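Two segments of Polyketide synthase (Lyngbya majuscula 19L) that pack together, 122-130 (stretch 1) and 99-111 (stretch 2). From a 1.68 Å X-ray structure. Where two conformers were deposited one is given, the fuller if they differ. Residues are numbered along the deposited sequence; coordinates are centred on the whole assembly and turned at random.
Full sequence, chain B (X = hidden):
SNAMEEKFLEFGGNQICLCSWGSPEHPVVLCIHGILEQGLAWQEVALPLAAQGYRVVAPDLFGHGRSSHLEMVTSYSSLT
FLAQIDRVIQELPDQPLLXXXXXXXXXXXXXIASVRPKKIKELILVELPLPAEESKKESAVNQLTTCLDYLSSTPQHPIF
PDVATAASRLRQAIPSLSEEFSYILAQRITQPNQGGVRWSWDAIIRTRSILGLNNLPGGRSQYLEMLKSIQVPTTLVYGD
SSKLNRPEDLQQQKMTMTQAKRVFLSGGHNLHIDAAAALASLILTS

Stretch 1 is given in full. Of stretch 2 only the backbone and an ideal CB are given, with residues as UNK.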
# COMPACT_ATOMS: atom_id res chain seq x y z
N GLU B 122 15.57 23.74 5.44
CA GLU B 122 14.40 24.55 5.05
C GLU B 122 13.50 23.70 4.17
O GLU B 122 13.98 22.95 3.34
CB GLU B 122 14.81 25.81 4.28
CG GLU B 122 13.62 26.70 3.78
CD GLU B 122 13.18 27.76 4.79
OE1 GLU B 122 13.99 28.13 5.67
OE2 GLU B 122 12.02 28.24 4.71
N LEU B 123 12.20 23.85 4.38
CA LEU B 123 11.18 23.14 3.63
C LEU B 123 10.50 24.13 2.71
O LEU B 123 9.91 25.11 3.18
CB LEU B 123 10.16 22.56 4.60
CG LEU B 123 9.01 21.74 4.04
CD1 LEU B 123 9.51 20.44 3.32
CD2 LEU B 123 8.00 21.40 5.17
N ILE B 124 10.58 23.88 1.40
CA ILE B 124 10.03 24.81 0.40
C ILE B 124 8.89 24.08 -0.30
O ILE B 124 9.12 23.09 -1.02
CB ILE B 124 11.12 25.26 -0.61
CG1 ILE B 124 12.22 26.01 0.16
CG2 ILE B 124 10.50 26.19 -1.67
CD1 ILE B 124 13.55 25.96 -0.46
N LEU B 125 7.66 24.56 -0.07
CA LEU B 125 6.45 23.87 -0.51
C LEU B 125 5.83 24.64 -1.66
O LEU B 125 5.26 25.70 -1.45
CB LEU B 125 5.47 23.71 0.66
CG LEU B 125 6.10 22.97 1.84
CD1 LEU B 125 5.15 22.99 3.03
CD2 LEU B 125 6.47 21.53 1.44
N VAL B 126 6.00 24.13 -2.88
CA VAL B 126 5.53 24.85 -4.06
C VAL B 126 4.18 24.29 -4.45
O VAL B 126 4.08 23.09 -4.77
CB VAL B 126 6.51 24.74 -5.24
CG1 VAL B 126 6.05 25.60 -6.42
CG2 VAL B 126 7.90 25.20 -4.79
N GLU B 127 3.15 25.13 -4.37
CA GLU B 127 1.78 24.75 -4.73
C GLU B 127 1.29 23.54 -3.94
O GLU B 127 0.90 22.49 -4.50
CB GLU B 127 1.66 24.56 -6.24
CG GLU B 127 1.70 25.91 -6.98
CD GLU B 127 0.34 26.58 -6.99
OE1 GLU B 127 -0.61 25.94 -7.50
OE2 GLU B 127 0.22 27.73 -6.48
N LEU B 128 1.30 23.69 -2.62
CA LEU B 128 0.86 22.66 -1.71
C LEU B 128 -0.65 22.51 -1.80
O LEU B 128 -1.36 23.48 -1.64
CB LEU B 128 1.26 23.04 -0.27
CG LEU B 128 0.84 22.01 0.79
CD1 LEU B 128 1.77 20.78 0.76
CD2 LEU B 128 0.81 22.68 2.17
N PRO B 129 -1.13 21.28 -2.09
CA PRO B 129 -2.60 21.10 -2.10
C PRO B 129 -3.15 20.83 -0.71
O PRO B 129 -2.39 20.58 0.23
CB PRO B 129 -2.80 19.89 -3.03
CG PRO B 129 -1.45 19.19 -3.11
CD PRO B 129 -0.39 20.08 -2.51
N LEU B 130 -4.47 20.92 -0.56
CA LEU B 130 -5.11 20.46 0.65
C LEU B 130 -6.15 19.44 0.19
O LEU B 130 -6.78 19.65 -0.85
CB LEU B 130 -5.80 21.60 1.39
CG LEU B 130 -5.01 22.54 2.30
CD1 LEU B 130 -5.98 23.47 3.05
CD2 LEU B 130 -4.13 21.76 3.28
N UNK B 99 14.81 21.01 1.17
CA UNK B 99 13.84 20.09 0.61
C UNK B 99 12.76 20.89 -0.11
O UNK B 99 12.12 21.73 0.51
CB UNK B 99 13.23 19.20 1.70
N UNK B 100 12.55 20.60 -1.39
CA UNK B 100 11.63 21.37 -2.23
C UNK B 100 10.66 20.35 -2.83
O UNK B 100 11.08 19.28 -3.29
CB UNK B 100 12.36 22.17 -3.31
N UNK B 101 9.37 20.66 -2.86
CA UNK B 101 8.39 19.73 -3.46
C UNK B 101 7.37 20.52 -4.22
O UNK B 101 7.08 21.65 -3.83
CB UNK B 101 7.71 18.86 -2.40
N UNK B 102 6.84 19.95 -5.30
CA UNK B 102 5.82 20.62 -6.10
C UNK B 102 4.53 19.78 -6.13
O UNK B 102 4.57 18.60 -6.49
CB UNK B 102 6.33 20.87 -7.52
N UNK B 103 3.41 20.41 -5.78
CA UNK B 103 2.07 19.73 -5.80
C UNK B 103 2.04 18.43 -4.97
O UNK B 103 2.28 18.49 -3.77
CB UNK B 103 1.68 19.40 -7.24
N UNK B 104 1.74 17.26 -5.57
CA UNK B 104 1.91 16.00 -4.79
C UNK B 104 3.29 15.87 -4.12
O UNK B 104 3.41 15.34 -3.01
CB UNK B 104 1.69 14.80 -5.71
N UNK B 105 4.34 16.34 -4.81
CA UNK B 105 5.66 16.32 -4.23
C UNK B 105 5.79 17.21 -3.00
O UNK B 105 6.56 16.91 -2.11
CB UNK B 105 6.69 16.74 -5.28
N UNK B 106 5.03 18.30 -2.96
CA UNK B 106 5.01 19.16 -1.77
C UNK B 106 4.32 18.45 -0.61
O UNK B 106 4.77 18.54 0.53
CB UNK B 106 4.31 20.48 -2.07
N UNK B 107 3.24 17.72 -0.90
CA UNK B 107 2.56 16.90 0.12
C UNK B 107 3.56 15.87 0.66
O UNK B 107 3.71 15.74 1.86
CB UNK B 107 1.32 16.21 -0.46
N UNK B 108 4.27 15.17 -0.23
CA UNK B 108 5.26 14.19 0.22
C UNK B 108 6.39 14.82 1.04
O UNK B 108 6.84 14.24 2.04
CB UNK B 108 5.85 13.46 -0.99
N UNK B 109 6.81 16.00 0.60
CA UNK B 109 7.84 16.75 1.31
C UNK B 109 7.38 17.09 2.71
O UNK B 109 8.16 16.99 3.65
CB UNK B 109 8.20 18.03 0.55
N UNK B 110 6.11 17.50 2.88
CA UNK B 110 5.62 17.82 4.24
C UNK B 110 5.65 16.59 5.14
O UNK B 110 5.96 16.67 6.34
CB UNK B 110 4.20 18.38 4.18
N UNK B 111 5.31 15.44 4.59
CA UNK B 111 5.28 14.24 5.38
C UNK B 111 6.68 13.84 5.80
O UNK B 111 6.93 13.55 6.98
CB UNK B 111 4.61 13.11 4.60

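Stretch 2 enters as a strand parallel to strand 122-126, turns sharply, and returns as a helix running nearly antiparallel across the side of the sheet that carries Leu123 and Leu125.

Position 99 pairs with Leu123. Its backbone is spoken for: N donates to Glu122 O (3.0 Å) and O accepts from Ile124 N (2.8 Å). The ideal CB lies on the helix side of the sheet, 4.2 Å from Leu123 CD1, so a branched aliphatic, Leu, Ile or Val, would suit. The residue is Leu99, whose CD2 reaches 3.7 Å from Leu123 CD1.

Position 100 points to the other face, beside Ile124, and its extended angles favour a beta-branched residue; Val or Ile would fit. It is Val100. CG2 meets Ile124 CD1 at 3.9 Å and CG1 lies 4.2 Å from Val126 CG2, so the valine spans two neighbours on that face.

Position 101 returns to the helix side, where Leu125 might seem to invite an apolar partner. The local backbone forbids it: an ideal CB would sit 2.3 Å from the carbonyl oxygen of position 105. Glycine alone avoids this clash, and Gly101 is found, its N donating to Ile124 O (3.1 Å) and its O accepting from Val126 N (2.9 Å).

Position 102 faces the side of Ile124 and Val126, with CA 3.3 Å from Val126 O in a CA-H...O contact. Valine, leucine or a ring could reach Val126. His102 does, with CD2 3.9 Å from Val126 CG1 and 4.2 Å from Glu127 CB, while NE2 bonds elsewhere in the structure.

Position 103 has phi/psi of 55/-121, a strained turn that glycine would tolerate most easily. CB leads away overall yet skirts Glu127 O, 4.2 Å from the ideal CB, so stretch 1 sets little limit: Ser, Ala, Asn or Gly could serve. Ser103 takes the strain; its N donates to Val126 O (2.9 Å), and its O touches Pro129 CD at 3.4 Å. It occupies the N-cap position, but its side chain makes no capping bond.

Position 104 points away, leaving the choice to other surroundings; it is Met104. At 105 a CB would be crowded by the carbonyl oxygen of 102, at 3.1 Å, which favours glycine: Gly105.

Position 106 points toward stretch 1, its ideal CB 3.8 Å from both Val126 O and Leu128 CD1. Such close quarters favour a small residue, Ala or Gly. Ala106 CB packs against Leu128 CD1 at 3.8 Å.

Position 107 points sideways near Leu128 and Pro129, so a flexible apolar chain is plausible. Met107 leads its end away. Position 108 faces away and holds Leu108.

Position 109 again points toward the sheet, so close to Leu123 and Leu125 that a small side chain suits. It is Ala109, whose CB packs against Leu123 CD1 at 3.9 Å and Leu125 CD2 at 4.0 Å.

Position 110 points sideways above a cleft among Leu123, Leu125 and Leu128, suited to Val, Ile or Thr. Thr110 sets CG2 3.4 Å from Leu125 CD1 and 3.7 Å from Leu128 CD1, while OG1 donates to Met107 O (2.7 Å). Position 111, out of reach, is Ala111.

Stretch 2, residues 99-111: LVGHSMGAMLATA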
# COMPACT_ATOMS: atom_id res chain seq x y z
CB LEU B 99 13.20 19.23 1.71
CG LEU B 99 12.14 18.21 1.27
CD1 LEU B 99 12.68 17.23 0.22
CD2 LEU B 99 11.65 17.47 2.51
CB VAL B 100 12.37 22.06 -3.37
CG1 VAL B 100 11.39 22.97 -4.15
CG2 VAL B 100 13.55 22.88 -2.81
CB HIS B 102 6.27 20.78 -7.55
CG HIS B 102 5.20 21.33 -8.44
ND1 HIS B 102 4.60 20.59 -9.43
CD2 HIS B 102 4.62 22.55 -8.47
CE1 HIS B 102 3.69 21.33 -10.04
NE2 HIS B 102 3.67 22.52 -9.47
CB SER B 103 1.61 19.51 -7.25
OG SER B 103 0.24 19.17 -7.26
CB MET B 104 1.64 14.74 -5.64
CG MET B 104 1.77 13.45 -4.81
SD MET B 104 1.53 11.96 -5.81
CE MET B 104 3.11 11.89 -6.65
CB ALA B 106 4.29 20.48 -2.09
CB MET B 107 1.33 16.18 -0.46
CG MET B 107 0.59 15.31 0.56
SD MET B 107 1.34 13.67 0.81
CE MET B 107 1.03 12.84 -0.76
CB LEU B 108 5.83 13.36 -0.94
CG LEU B 108 4.78 12.44 -1.59
CD1 LEU B 108 5.27 12.01 -3.00
CD2 LEU B 108 4.51 11.21 -0.72
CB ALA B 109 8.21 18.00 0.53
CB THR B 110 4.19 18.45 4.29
OG1 THR B 110 3.20 17.53 3.83
CG2 THR B 110 4.12 19.73 3.48
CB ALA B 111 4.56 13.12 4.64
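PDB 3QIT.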